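Glutamyl endopeptidase (Staphylococcus epidermidis, PDB 6PYM) cleaves peptide bonds preferentially on the carbonyl side of glutamate and aspartate, as a secreted serine endopeptidase. Local coordinates at residues Ile86-Arg98 / Val196-Ile210. The protein carries 1 engineered substitution. Residues are numbered along the deposited sequence; the frame is centred on the assembly and turned at random.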
loop_
_atom_site.group_PDB
_atom_site.type_symbol
_atom_site.label_atom_id
_atom_site.label_comp_id
_atom_site.label_asym_id
_atom_site.label_seq_id
_atom_site.Cartn_x
_atom_site.Cartn_y
_atom_site.Cartn_z
ATOM N N ILE A 86 1.733 -5.707 13.213
ATOM C CA ILE A 86 0.503 -5.455 13.957
ATOM C C ILE A 86 -0.680 -5.766 13.047
ATOM O O ILE A 86 -1.118 -4.893 12.284
ATOM C CB ILE A 86 0.439 -4.003 14.452
ATOM C CG1 ILE A 86 1.720 -3.608 15.192
ATOM C CG2 ILE A 86 -0.759 -3.815 15.356
ATOM C CD1 ILE A 86 1.851 -2.116 15.418
ATOM N N PRO A 87 -1.216 -6.983 13.071
ATOM C CA PRO A 87 -2.353 -7.293 12.193
ATOM C C PRO A 87 -3.612 -6.573 12.650
ATOM O O PRO A 87 -3.847 -6.401 13.848
ATOM C CB PRO A 87 -2.509 -8.812 12.340
ATOM C CG PRO A 87 -1.929 -9.118 13.692
ATOM C CD PRO A 87 -0.795 -8.143 13.879
ATOM N N TYR A 88 -4.427 -6.150 11.691
ATOM C CA TYR A 88 -5.747 -5.640 12.022
ATOM C C TYR A 88 -6.551 -6.759 12.676
ATOM O O TYR A 88 -6.583 -7.878 12.152
ATOM C CB TYR A 88 -6.432 -5.196 10.735
ATOM C CG TYR A 88 -7.838 -4.688 10.897
ATOM C CD1 TYR A 88 -8.122 -3.635 11.756
ATOM C CD2 TYR A 88 -8.882 -5.248 10.171
ATOM C CE1 TYR A 88 -9.412 -3.152 11.896
ATOM C CE2 TYR A 88 -10.176 -4.770 10.297
ATOM C CZ TYR A 88 -10.434 -3.726 11.173
ATOM O OH TYR A 88 -11.718 -3.236 11.315
ATOM N N PRO A 89 -7.202 -6.514 13.819
ATOM C CA PRO A 89 -7.934 -7.611 14.473
ATOM C C PRO A 89 -9.127 -8.106 13.676
ATOM O O PRO A 89 -9.532 -9.263 13.845
ATOM C CB PRO A 89 -8.356 -7.010 15.823
ATOM C CG PRO A 89 -7.378 -5.909 16.068
ATOM C CD PRO A 89 -7.065 -5.343 14.703
ATOM N N GLY A 90 -9.703 -7.278 12.821
ATOM C CA GLY A 90 -10.864 -7.686 12.059
ATOM C C GLY A 90 -10.521 -8.646 10.933
ATOM O O GLY A 90 -9.359 -8.946 10.643
ATOM N N ASN A 91 -11.575 -9.127 10.278
ATOM C CA ASN A 91 -11.445 -10.169 9.260
ATOM C C ASN A 91 -11.189 -9.573 7.876
ATOM O O ASN A 91 -11.926 -9.818 6.923
ATOM C CB ASN A 91 -12.682 -11.056 9.254
ATOM C CG ASN A 91 -12.804 -11.874 10.511
ATOM O OD1 ASN A 91 -12.118 -12.884 10.673
ATOM N ND2 ASN A 91 -13.668 -11.442 11.414
ATOM N N SER A 92 -10.101 -8.807 7.777
ATOM C CA SER A 92 -9.678 -8.193 6.524
ATOM C C SER A 92 -8.164 -8.273 6.410
ATOM O O SER A 92 -7.449 -8.370 7.408
ATOM C CB SER A 92 -10.135 -6.736 6.421
ATOM O OG SER A 92 -11.549 -6.656 6.407
ATOM N N ASP A 93 -7.683 -8.187 5.166
ATOM C CA ASP A 93 -6.280 -8.425 4.818
ATOM C C ASP A 93 -5.443 -7.154 5.011
ATOM O O ASP A 93 -4.872 -6.599 4.065
ATOM C CB ASP A 93 -6.204 -8.915 3.375
ATOM C CG ASP A 93 -4.912 -9.626 3.047
ATOM O OD1 ASP A 93 -4.034 -9.739 3.919
ATOM O OD2 ASP A 93 -4.792 -10.064 1.877
ATOM N N LEU A 94 -5.346 -6.698 6.263
ATOM C CA LEU A 94 -4.676 -5.441 6.589
ATOM C C LEU A 94 -3.729 -5.647 7.758
ATOM O O LEU A 94 -4.111 -6.234 8.778
ATOM C CB LEU A 94 -5.699 -4.377 6.979
ATOM C CG LEU A 94 -5.127 -3.019 7.398
ATOM C CD1 LEU A 94 -4.380 -2.340 6.242
ATOM C CD2 LEU A 94 -6.239 -2.131 7.944
ATOM N N ALA A 95 -2.514 -5.128 7.636
ATOM C CA ALA A 95 -1.570 -5.123 8.739
ATOM C C ALA A 95 -0.767 -3.835 8.718
ATOM O O ALA A 95 -0.488 -3.269 7.654
ATOM C CB ALA A 95 -0.604 -6.309 8.658
ATOM N N ILE A 96 -0.403 -3.371 9.910
ATOM C CA ILE A 96 0.628 -2.355 10.065
ATOM C C ILE A 96 1.953 -3.080 10.185
ATOM O O ILE A 96 2.063 -4.068 10.924
ATOM C CB ILE A 96 0.381 -1.505 11.323
ATOM C CG1 ILE A 96 -0.965 -0.777 11.247
ATOM C CG2 ILE A 96 1.543 -0.535 11.546
ATOM C CD1 ILE A 96 -1.406 -0.160 12.576
ATOM N N LEU A 97 2.960 -2.608 9.466
ATOM C CA LEU A 97 4.330 -3.048 9.692
ATOM C C LEU A 97 5.095 -1.854 10.236
ATOM O O LEU A 97 5.242 -0.835 9.551
ATOM C CB LEU A 97 4.993 -3.578 8.423
ATOM C CG LEU A 97 6.451 -4.020 8.610
ATOM C CD1 LEU A 97 6.567 -5.225 9.539
ATOM C CD2 LEU A 97 7.088 -4.319 7.277
ATOM N N ARG A 98 5.541 -1.963 11.483
ATOM C CA ARG A 98 6.449 -0.981 12.047
ATOM C C ARG A 98 7.858 -1.357 11.626
ATOM O O ARG A 98 8.234 -2.532 11.702
ATOM C CB ARG A 98 6.324 -0.996 13.568
ATOM C CG ARG A 98 7.138 0.050 14.298
ATOM C CD ARG A 98 6.612 0.215 15.719
ATOM N NE ARG A 98 5.310 0.877 15.717
ATOM C CZ ARG A 98 4.293 0.544 16.504
ATOM N NH1 ARG A 98 4.409 -0.454 17.367
ATOM N NH2 ARG A 98 3.152 1.215 16.419
ATOM N N VAL A 196 -9.057 -3.528 1.190
ATOM C CA VAL A 196 -9.588 -3.269 2.522
ATOM C C VAL A 196 -9.998 -1.810 2.575
ATOM O O VAL A 196 -9.158 -0.913 2.434
ATOM C CB VAL A 196 -8.554 -3.573 3.614
ATOM C CG1 VAL A 196 -9.175 -3.354 4.998
ATOM C CG2 VAL A 196 -8.027 -4.985 3.468
ATOM N N TYR A 197 -11.287 -1.571 2.791
ATOM C CA TYR A 197 -11.830 -0.224 2.864
ATOM C C TYR A 197 -11.526 0.374 4.230
ATOM O O TYR A 197 -11.788 -0.252 5.262
ATOM C CB TYR A 197 -13.338 -0.320 2.675
ATOM C CG TYR A 197 -14.089 0.981 2.592
ATOM C CD1 TYR A 197 -13.657 2.014 1.772
ATOM C CD2 TYR A 197 -15.267 1.158 3.301
ATOM C CE1 TYR A 197 -14.367 3.190 1.668
ATOM C CE2 TYR A 197 -15.984 2.337 3.205
ATOM C CZ TYR A 197 -15.527 3.344 2.387
ATOM O OH TYR A 197 -16.230 4.518 2.276
ATOM N N ILE A 198 -10.973 1.582 4.241
ATOM C CA ILE A 198 -10.595 2.202 5.503
ATOM C C ILE A 198 -11.822 2.877 6.110
ATOM O O ILE A 198 -12.004 4.097 6.019
ATOM C CB ILE A 198 -9.379 3.126 5.317
ATOM C CG1 ILE A 198 -8.182 2.302 4.822
ATOM C CG2 ILE A 198 -9.036 3.856 6.617
ATOM C CD1 ILE A 198 -7.005 3.127 4.328
ATOM N N ASN A 199 -12.695 2.065 6.692
ATOM C CA ASN A 199 -13.912 2.565 7.316
ATOM C C ASN A 199 -13.611 3.075 8.728
ATOM O O ASN A 199 -12.459 3.159 9.158
ATOM C CB ASN A 199 -15.021 1.519 7.251
ATOM C CG ASN A 199 -14.782 0.335 8.171
ATOM O OD1 ASN A 199 -13.846 0.306 8.968
ATOM N ND2 ASN A 199 -15.666 -0.651 8.078
ATOM N N ASP A 200 -14.665 3.423 9.476
ATOM C CA ASP A 200 -14.468 4.027 10.793
ATOM C C ASP A 200 -13.743 3.085 11.745
ATOM O O ASP A 200 -12.911 3.525 12.548
ATOM C CB ASP A 200 -15.806 4.475 11.382
ATOM C CG ASP A 200 -16.400 5.659 10.645
ATOM O OD1 ASP A 200 -15.645 6.376 9.953
ATOM O OD2 ASP A 200 -17.624 5.880 10.773
ATOM N N PHE A 201 -14.040 1.788 11.678
ATOM C CA PHE A 201 -13.360 0.836 12.549
ATOM C C PHE A 201 -11.885 0.702 12.190
ATOM O O PHE A 201 -11.030 0.580 13.074
ATOM C CB PHE A 201 -14.064 -0.517 12.494
ATOM C CG PHE A 201 -15.481 -0.472 12.983
ATOM C CD1 PHE A 201 -15.754 -0.416 14.339
ATOM C CD2 PHE A 201 -16.541 -0.464 12.091
ATOM C CE1 PHE A 201 -17.062 -0.368 14.797
ATOM C CE2 PHE A 201 -17.851 -0.416 12.542
ATOM C CZ PHE A 201 -18.109 -0.367 13.897
ATOM N N VAL A 202 -11.563 0.724 10.896
ATOM C CA VAL A 202 -10.159 0.695 10.511
ATOM C C VAL A 202 -9.462 1.968 10.966
ATOM O O VAL A 202 -8.320 1.935 11.434
ATOM C CB VAL A 202 -10.018 0.446 8.999
ATOM C CG1 VAL A 202 -8.552 0.526 8.593
ATOM C CG2 VAL A 202 -10.615 -0.919 8.633
ATOM N N GLN A 203 -10.143 3.107 10.845
ATOM C CA GLN A 203 -9.554 4.368 11.280
ATOM C C GLN A 203 -9.241 4.358 12.771
ATOM O O GLN A 203 -8.226 4.918 13.197
ATOM C CB GLN A 203 -10.472 5.528 10.906
ATOM C CG GLN A 203 -10.526 5.748 9.407
ATOM C CD GLN A 203 -11.604 6.715 8.987
ATOM O OE1 GLN A 203 -11.779 7.768 9.607
ATOM N NE2 GLN A 203 -12.351 6.370 7.947
ATOM N N GLN A 204 -10.098 3.721 13.579
ATOM C CA GLN A 204 -9.811 3.601 15.006
ATOM C C GLN A 204 -8.558 2.772 15.244
ATOM O O GLN A 204 -7.702 3.146 16.050
ATOM C CB GLN A 204 -11.007 2.983 15.726
ATOM C CG GLN A 204 -12.226 3.879 15.738
ATOM C CD GLN A 204 -13.441 3.209 16.346
ATOM O OE1 GLN A 204 -13.462 1.997 16.548
ATOM N NE2 GLN A 204 -14.457 4.005 16.655
ATOM N N PHE A 205 -8.433 1.649 14.538
ATOM C CA PHE A 205 -7.228 0.830 14.617
ATOM C C PHE A 205 -5.985 1.638 14.262
ATOM O O PHE A 205 -4.950 1.525 14.926
ATOM C CB PHE A 205 -7.407 -0.379 13.690
ATOM C CG PHE A 205 -6.142 -1.151 13.383
ATOM C CD1 PHE A 205 -5.541 -1.954 14.339
ATOM C CD2 PHE A 205 -5.598 -1.126 12.104
ATOM C CE1 PHE A 205 -4.404 -2.683 14.039
ATOM C CE2 PHE A 205 -4.469 -1.855 11.803
ATOM C CZ PHE A 205 -3.869 -2.630 12.771
ATOM N N LEU A 206 -6.073 2.474 13.227
ATOM C CA LEU A 206 -4.926 3.298 12.850
ATOM C C LEU A 206 -4.568 4.285 13.955
ATOM O O LEU A 206 -3.400 4.404 14.340
ATOM C CB LEU A 206 -5.208 4.033 11.545
ATOM C CG LEU A 206 -5.413 3.155 10.312
ATOM C CD1 LEU A 206 -5.703 4.044 9.109
ATOM C CD2 LEU A 206 -4.207 2.241 10.060
ATOM N N ARG A 207 -5.564 5.015 14.472
ATOM C CA ARG A 207 -5.291 6.010 15.510
ATOM C C ARG A 207 -4.681 5.378 16.750
ATOM O O ARG A 207 -3.828 5.987 17.408
ATOM C CB ARG A 207 -6.571 6.749 15.897
ATOM C CG ARG A 207 -7.033 7.749 14.878
ATOM C CD ARG A 207 -8.195 8.575 15.396
ATOM N NE ARG A 207 -8.555 9.581 14.405
ATOM C CZ ARG A 207 -9.619 9.525 13.610
ATOM N NH1 ARG A 207 -10.469 8.522 13.710
ATOM N NH2 ARG A 207 -9.837 10.490 12.729
ATOM N N ASN A 208 -5.113 4.167 17.095
ATOM C CA ASN A 208 -4.662 3.531 18.324
ATOM C C ASN A 208 -3.290 2.896 18.212
ATOM O O ASN A 208 -2.732 2.480 19.235
ATOM C CB ASN A 208 -5.712 2.541 18.807
ATOM C CG ASN A 208 -6.943 3.247 19.315
ATOM O OD1 ASN A 208 -6.834 4.272 19.985
ATOM N ND2 ASN A 208 -8.111 2.739 18.970
ATOM N N ASN A 209 -2.722 2.827 17.012
ATOM C CA ASN A 209 -1.393 2.273 16.815
ATOM C C ASN A 209 -0.417 3.235 16.173
ATOM O O ASN A 209 0.794 3.003 16.255
ATOM C CB ASN A 209 -1.463 1.010 15.951
ATOM C CG ASN A 209 -2.071 -0.137 16.685
ATOM O OD1 ASN A 209 -1.376 -0.834 17.424
ATOM N ND2 ASN A 209 -3.369 -0.334 16.522
ATOM N N ILE A 210 -0.901 4.307 15.556
ATOM C CA ILE A 210 -0.082 5.219 14.768
ATOM C C ILE A 210 -0.511 6.618 15.188
ATOM O O ILE A 210 -1.415 7.203 14.576
ATOM C CB ILE A 210 -0.301 4.991 13.265
ATOM C CG1 ILE A 210 -0.141 3.512 12.907
ATOM C CG2 ILE A 210 0.663 5.841 12.449
ATOM C CD1 ILE A 210 -0.466 3.189 11.465
HETATM O O HOH W 1 1.183 0.117 18.279
#
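Phe205 and Tyr88 meet as an edge-to-face pair: the Tyr88 edge is directed at one Phe205 face, with ring planes at 67° and CD1 of Tyr88 3.6 Å from CG of Phe205. Tyr88 CA sits over the same ring in a CH-pi contact, and the carbonyl oxygen of Ile86 lies at the Phe205 edge, 3.6 Å from CZ. Gly90 N lies over one Tyr88 face, toward the rim; the Arg98 guanidinium has Asn209 O and a water at its edge, in plane. With its CG anti to the backbone N (chi1 166°), Phe205 projects off the helix toward the hairpin, where Ile96 CD1 approaches CZ at 3.5 Å. Tyr88 crosses Val202 at about a right angle, OH and CZ against CG2, and its hydroxyl is bonded to Glu156, as is that of Ser92. Leu94 CD2 packs on Val202 CG1. The water accepts from Arg98 NH2 and donates to Asn209 OD1, while Asn209 ND2 bonds to Phe205 O at 2.9 Å, holding the amide's rotation; Arg98 NE and NH1 form salt bridges with Glu45 and Glu84. Val196 CG2 touches the backbone of Asp93, whose carboxylate bonds His51 in the predicted charge relay. The whole illustrates the chymotrypsin-like double barrel, its C-terminal helix leaving the second barrel to pack against the first, beside the Asp93 loop.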